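Local coordinates for NAD-dependent aldehyde dehydrogenase (Burkholderia multivorans, PDB 5UJU), which probably oxidises aldehydes to carboxylic acids with NAD+ as the electron acceptor, as a member of the aldehyde dehydrogenase family, at residues 155-164 with 216-226. Numbering follows the deposited sequence.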
loop_
_atom_site.group_PDB
_atom_site.type_symbol
_atom_site.label_atom_id
_atom_site.label_comp_id
_atom_site.label_asym_id
_atom_site.label_seq_id
_atom_site.Cartn_x
_atom_site.Cartn_y
_atom_site.Cartn_z
ATOM N N ALA A 155 -27.363 1.279 -8.248
ATOM C CA ALA A 155 -26.302 0.894 -7.323
ATOM C C ALA A 155 -25.801 -0.520 -7.583
ATOM O O ALA A 155 -24.615 -0.801 -7.384
ATOM C CB ALA A 155 -26.791 1.033 -5.878
ATOM N N GLY A 156 -26.669 -1.432 -8.020
ATOM C CA GLY A 156 -26.210 -2.785 -8.257
ATOM C C GLY A 156 -25.594 -2.980 -9.626
ATOM O O GLY A 156 -24.725 -3.839 -9.794
ATOM N N GLY A 157 -26.005 -2.175 -10.611
ATOM C CA GLY A 157 -25.538 -2.326 -11.971
ATOM C C GLY A 157 -24.569 -1.226 -12.366
ATOM O O GLY A 157 -23.422 -1.198 -11.921
ATOM N N PRO A 158 -25.031 -0.284 -13.195
ATOM C CA PRO A 158 -24.129 0.761 -13.731
ATOM C C PRO A 158 -23.197 1.440 -12.735
ATOM O O PRO A 158 -22.009 1.593 -13.040
ATOM C CB PRO A 158 -25.122 1.759 -14.340
ATOM C CG PRO A 158 -26.239 0.906 -14.806
ATOM C CD PRO A 158 -26.347 -0.263 -13.849
ATOM N N HIS A 159 -23.684 1.866 -11.561
ATOM C CA HIS A 159 -22.792 2.557 -10.625
ATOM C C HIS A 159 -21.727 1.614 -10.073
ATOM O O HIS A 159 -20.568 2.016 -9.894
ATOM C CB HIS A 159 -23.590 3.193 -9.481
ATOM C CG HIS A 159 -24.400 4.381 -9.895
ATOM N ND1 HIS A 159 -25.160 5.108 -9.005
ATOM C CD2 HIS A 159 -24.569 4.972 -11.101
ATOM C CE1 HIS A 159 -25.774 6.086 -9.645
ATOM N NE2 HIS A 159 -25.430 6.027 -10.918
ATOM N N ALA A 160 -22.095 0.351 -9.808
ATOM C CA ALA A 160 -21.099 -0.628 -9.382
ATOM C C ALA A 160 -20.115 -0.907 -10.502
ATOM O O ALA A 160 -18.904 -1.020 -10.262
ATOM C CB ALA A 160 -21.767 -1.931 -8.938
ATOM N N GLN A 161 -20.626 -1.012 -11.732
ATOM C CA GLN A 161 -19.764 -1.196 -12.891
ATOM C C GLN A 161 -18.832 -0.000 -13.080
ATOM O O GLN A 161 -17.654 -0.174 -13.413
ATOM C CB GLN A 161 -20.636 -1.449 -14.122
ATOM C CG GLN A 161 -21.444 -2.748 -14.006
ATOM C CD GLN A 161 -22.779 -2.684 -14.701
ATOM O OE1 GLN A 161 -23.047 -1.764 -15.474
ATOM N NE2 GLN A 161 -23.630 -3.674 -14.439
ATOM N N ASP A 162 -19.332 1.217 -12.828
ATOM C CA ASP A 162 -18.463 2.397 -12.787
ATOM C C ASP A 162 -17.299 2.203 -11.814
ATOM O O ASP A 162 -16.138 2.468 -12.146
ATOM C CB ASP A 162 -19.265 3.639 -12.378
ATOM C CG ASP A 162 -20.151 4.178 -13.482
ATOM O OD1 ASP A 162 -19.898 3.882 -14.668
ATOM O OD2 ASP A 162 -21.115 4.910 -13.146
ATOM N N ARG A 163 -17.600 1.768 -10.590
ATOM C CA ARG A 163 -16.563 1.620 -9.568
ATOM C C ARG A 163 -15.602 0.491 -9.916
ATOM O O ARG A 163 -14.410 0.560 -9.593
ATOM C CB ARG A 163 -17.201 1.385 -8.191
ATOM C CG ARG A 163 -17.859 2.633 -7.557
ATOM C CD ARG A 163 -16.812 3.679 -7.154
ATOM N NE ARG A 163 -17.412 4.885 -6.563
ATOM C CZ ARG A 163 -16.720 5.926 -6.090
ATOM N NH1 ARG A 163 -15.389 5.938 -6.144
ATOM N NH2 ARG A 163 -17.360 6.972 -5.567
ATOM N N ALA A 164 -16.111 -0.580 -10.526
ATOM C CA ALA A 164 -15.222 -1.626 -11.030
ATOM C C ALA A 164 -14.286 -1.066 -12.095
ATOM O O ALA A 164 -13.070 -1.266 -12.039
ATOM C CB ALA A 164 -16.046 -2.793 -11.579
ATOM N N PHE A 216 -24.763 -3.771 -0.201
ATOM C CA PHE A 216 -24.252 -3.353 -1.509
ATOM C C PHE A 216 -23.283 -4.404 -2.026
ATOM O O PHE A 216 -22.075 -4.151 -2.165
ATOM C CB PHE A 216 -23.591 -1.976 -1.431
ATOM C CG PHE A 216 -24.573 -0.845 -1.233
ATOM C CD1 PHE A 216 -25.043 -0.526 0.031
ATOM C CD2 PHE A 216 -25.040 -0.114 -2.319
ATOM C CE1 PHE A 216 -25.955 0.505 0.210
ATOM C CE2 PHE A 216 -25.957 0.928 -2.145
ATOM C CZ PHE A 216 -26.415 1.227 -0.878
ATOM N N PRO A 217 -23.799 -5.589 -2.379
ATOM C CA PRO A 217 -22.897 -6.696 -2.748
ATOM C C PRO A 217 -22.016 -6.388 -3.947
ATOM O O PRO A 217 -20.808 -6.673 -3.914
ATOM C CB PRO A 217 -23.867 -7.861 -3.017
ATOM C CG PRO A 217 -25.177 -7.203 -3.374
ATOM C CD PRO A 217 -25.222 -5.944 -2.526
ATOM N N THR A 218 -22.578 -5.802 -5.008
ATOM C CA THR A 218 -21.747 -5.483 -6.165
ATOM C C THR A 218 -21.018 -4.149 -5.996
ATOM O O THR A 218 -19.841 -4.036 -6.349
ATOM C CB THR A 218 -22.592 -5.483 -7.443
ATOM O OG1 THR A 218 -23.676 -4.553 -7.312
ATOM C CG2 THR A 218 -23.146 -6.883 -7.715
ATOM N N TRP A 219 -21.690 -3.127 -5.471
ATOM C CA TRP A 219 -21.059 -1.811 -5.382
ATOM C C TRP A 219 -19.843 -1.852 -4.471
ATOM O O TRP A 219 -18.792 -1.285 -4.796
ATOM C CB TRP A 219 -22.056 -0.779 -4.875
ATOM C CG TRP A 219 -21.619 0.658 -5.109
ATOM C CD1 TRP A 219 -21.960 1.459 -6.164
ATOM C CD2 TRP A 219 -20.781 1.456 -4.256
ATOM N NE1 TRP A 219 -21.388 2.707 -6.019
ATOM C CE2 TRP A 219 -20.655 2.727 -4.861
ATOM C CE3 TRP A 219 -20.125 1.219 -3.039
ATOM C CZ2 TRP A 219 -19.901 3.757 -4.293
ATOM C CZ3 TRP A 219 -19.372 2.246 -2.478
ATOM C CH2 TRP A 219 -19.268 3.496 -3.107
ATOM N N ASN A 220 -19.974 -2.502 -3.313
ATOM C CA ASN A 220 -18.827 -2.681 -2.432
ATOM C C ASN A 220 -17.928 -3.833 -2.863
ATOM O O ASN A 220 -16.723 -3.787 -2.605
ATOM C CB ASN A 220 -19.274 -2.899 -0.982
ATOM C CG ASN A 220 -19.758 -1.617 -0.319
ATOM O OD1 ASN A 220 -20.880 -1.537 0.169
ATOM N ND2 ASN A 220 -18.896 -0.610 -0.294
ATOM N N GLY A 221 -18.477 -4.874 -3.489
ATOM C CA GLY A 221 -17.656 -6.021 -3.842
ATOM C C GLY A 221 -16.825 -5.843 -5.101
ATOM O O GLY A 221 -15.692 -6.335 -5.175
ATOM N N TYR A 222 -17.369 -5.138 -6.095
ATOM C CA TYR A 222 -16.672 -5.027 -7.378
ATOM C C TYR A 222 -15.298 -4.382 -7.298
ATOM O O TYR A 222 -14.397 -4.855 -8.014
ATOM C CB TYR A 222 -17.516 -4.253 -8.397
ATOM C CG TYR A 222 -18.595 -5.068 -9.045
ATOM C CD1 TYR A 222 -18.892 -6.348 -8.600
ATOM C CD2 TYR A 222 -19.332 -4.550 -10.097
ATOM C CE1 TYR A 222 -19.915 -7.097 -9.199
ATOM C CE2 TYR A 222 -20.331 -5.279 -10.691
ATOM C CZ TYR A 222 -20.613 -6.549 -10.249
ATOM O OH TYR A 222 -21.613 -7.262 -10.861
ATOM N N PRO A 223 -15.067 -3.295 -6.534
ATOM C CA PRO A 223 -13.728 -2.676 -6.571
ATOM C C PRO A 223 -12.606 -3.636 -6.208
ATOM O O PRO A 223 -11.583 -3.663 -6.900
ATOM C CB PRO A 223 -13.851 -1.513 -5.571
ATOM C CG PRO A 223 -15.305 -1.131 -5.638
ATOM C CD PRO A 223 -16.017 -2.470 -5.754
ATOM N N GLY A 224 -12.766 -4.438 -5.155
ATOM C CA GLY A 224 -11.736 -5.409 -4.818
ATOM C C GLY A 224 -11.620 -6.532 -5.838
ATOM O O GLY A 224 -10.513 -6.947 -6.192
ATOM N N LEU A 225 -12.758 -7.033 -6.325
ATOM C CA LEU A 225 -12.745 -8.131 -7.290
ATOM C C LEU A 225 -11.986 -7.750 -8.558
ATOM O O LEU A 225 -11.116 -8.493 -9.026
ATOM C CB LEU A 225 -14.180 -8.540 -7.616
ATOM C CG LEU A 225 -14.476 -9.402 -8.854
ATOM C CD1 LEU A 225 -13.729 -10.739 -8.806
ATOM C CD2 LEU A 225 -15.986 -9.627 -8.980
ATOM N N PHE A 226 -12.288 -6.578 -9.113
ATOM C CA PHE A 226 -11.693 -6.172 -10.375
ATOM C C PHE A 226 -10.310 -5.557 -10.207
ATOM O O PHE A 226 -9.495 -5.651 -11.128
ATOM C CB PHE A 226 -12.658 -5.232 -11.104
ATOM C CG PHE A 226 -13.822 -5.964 -11.688
ATOM C CD1 PHE A 226 -13.694 -6.622 -12.905
ATOM C CD2 PHE A 226 -15.008 -6.093 -10.982
ATOM C CE1 PHE A 226 -14.749 -7.347 -13.438
ATOM C CE2 PHE A 226 -16.068 -6.819 -11.509
ATOM C CZ PHE A 226 -15.934 -7.448 -12.743
HETATM O O HOH W 1 -23.411 -5.129 -12.050
HETATM O O HOH W 2 -20.340 5.355 -7.434
#
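One face of the W219 indole carries the aliphatic part of R163, whose CG sits 3.6 Å above the ring plane, displaced toward the rim, in an off-centre CH-pi contact with the five-membered ring; the carbonyl O of A155 approaches the indole at its edge. A bend at chi2 takes the R163 chain across the indole, bringing NE to 3.6 Å from W219 CZ2 with guanidinium and ring planes 74° apart. Water bridges R163 NE to W219 NE1, while the guanidinium tip turns elsewhere, in a salt bridge to E166 and a hydrogen bond to the backbone of D530. The Y222 ring is held between T218 CB and F226 CE2 on opposite faces, with A160 O at its edge, 3.6 Å from CD2.

Between these rings, A160 and A164 illustrate how small side chains let helices approach: in this aldehyde dehydrogenase fold, segments 158-164 and 217-226 run in nearly the same direction, crossing at -21° with a closest axis approach of 8.0 Å. A160 CB meets W219 CA at 3.6 Å, and one turn on A164 CB reaches F226 CD2. Near the start of helix 217-230, T218 OG1 donates to G156 O (2.8 Å), at the end of helix 149-156, tilted 17° from the carbonyl plane. A water also donates to this buried oxygen and links it to Q161 NE2, whose amide OE1 is hydrogen-bonded to N131, and to Y222 OH, additionally hydrogen-bonded to T250 of helix 245-260.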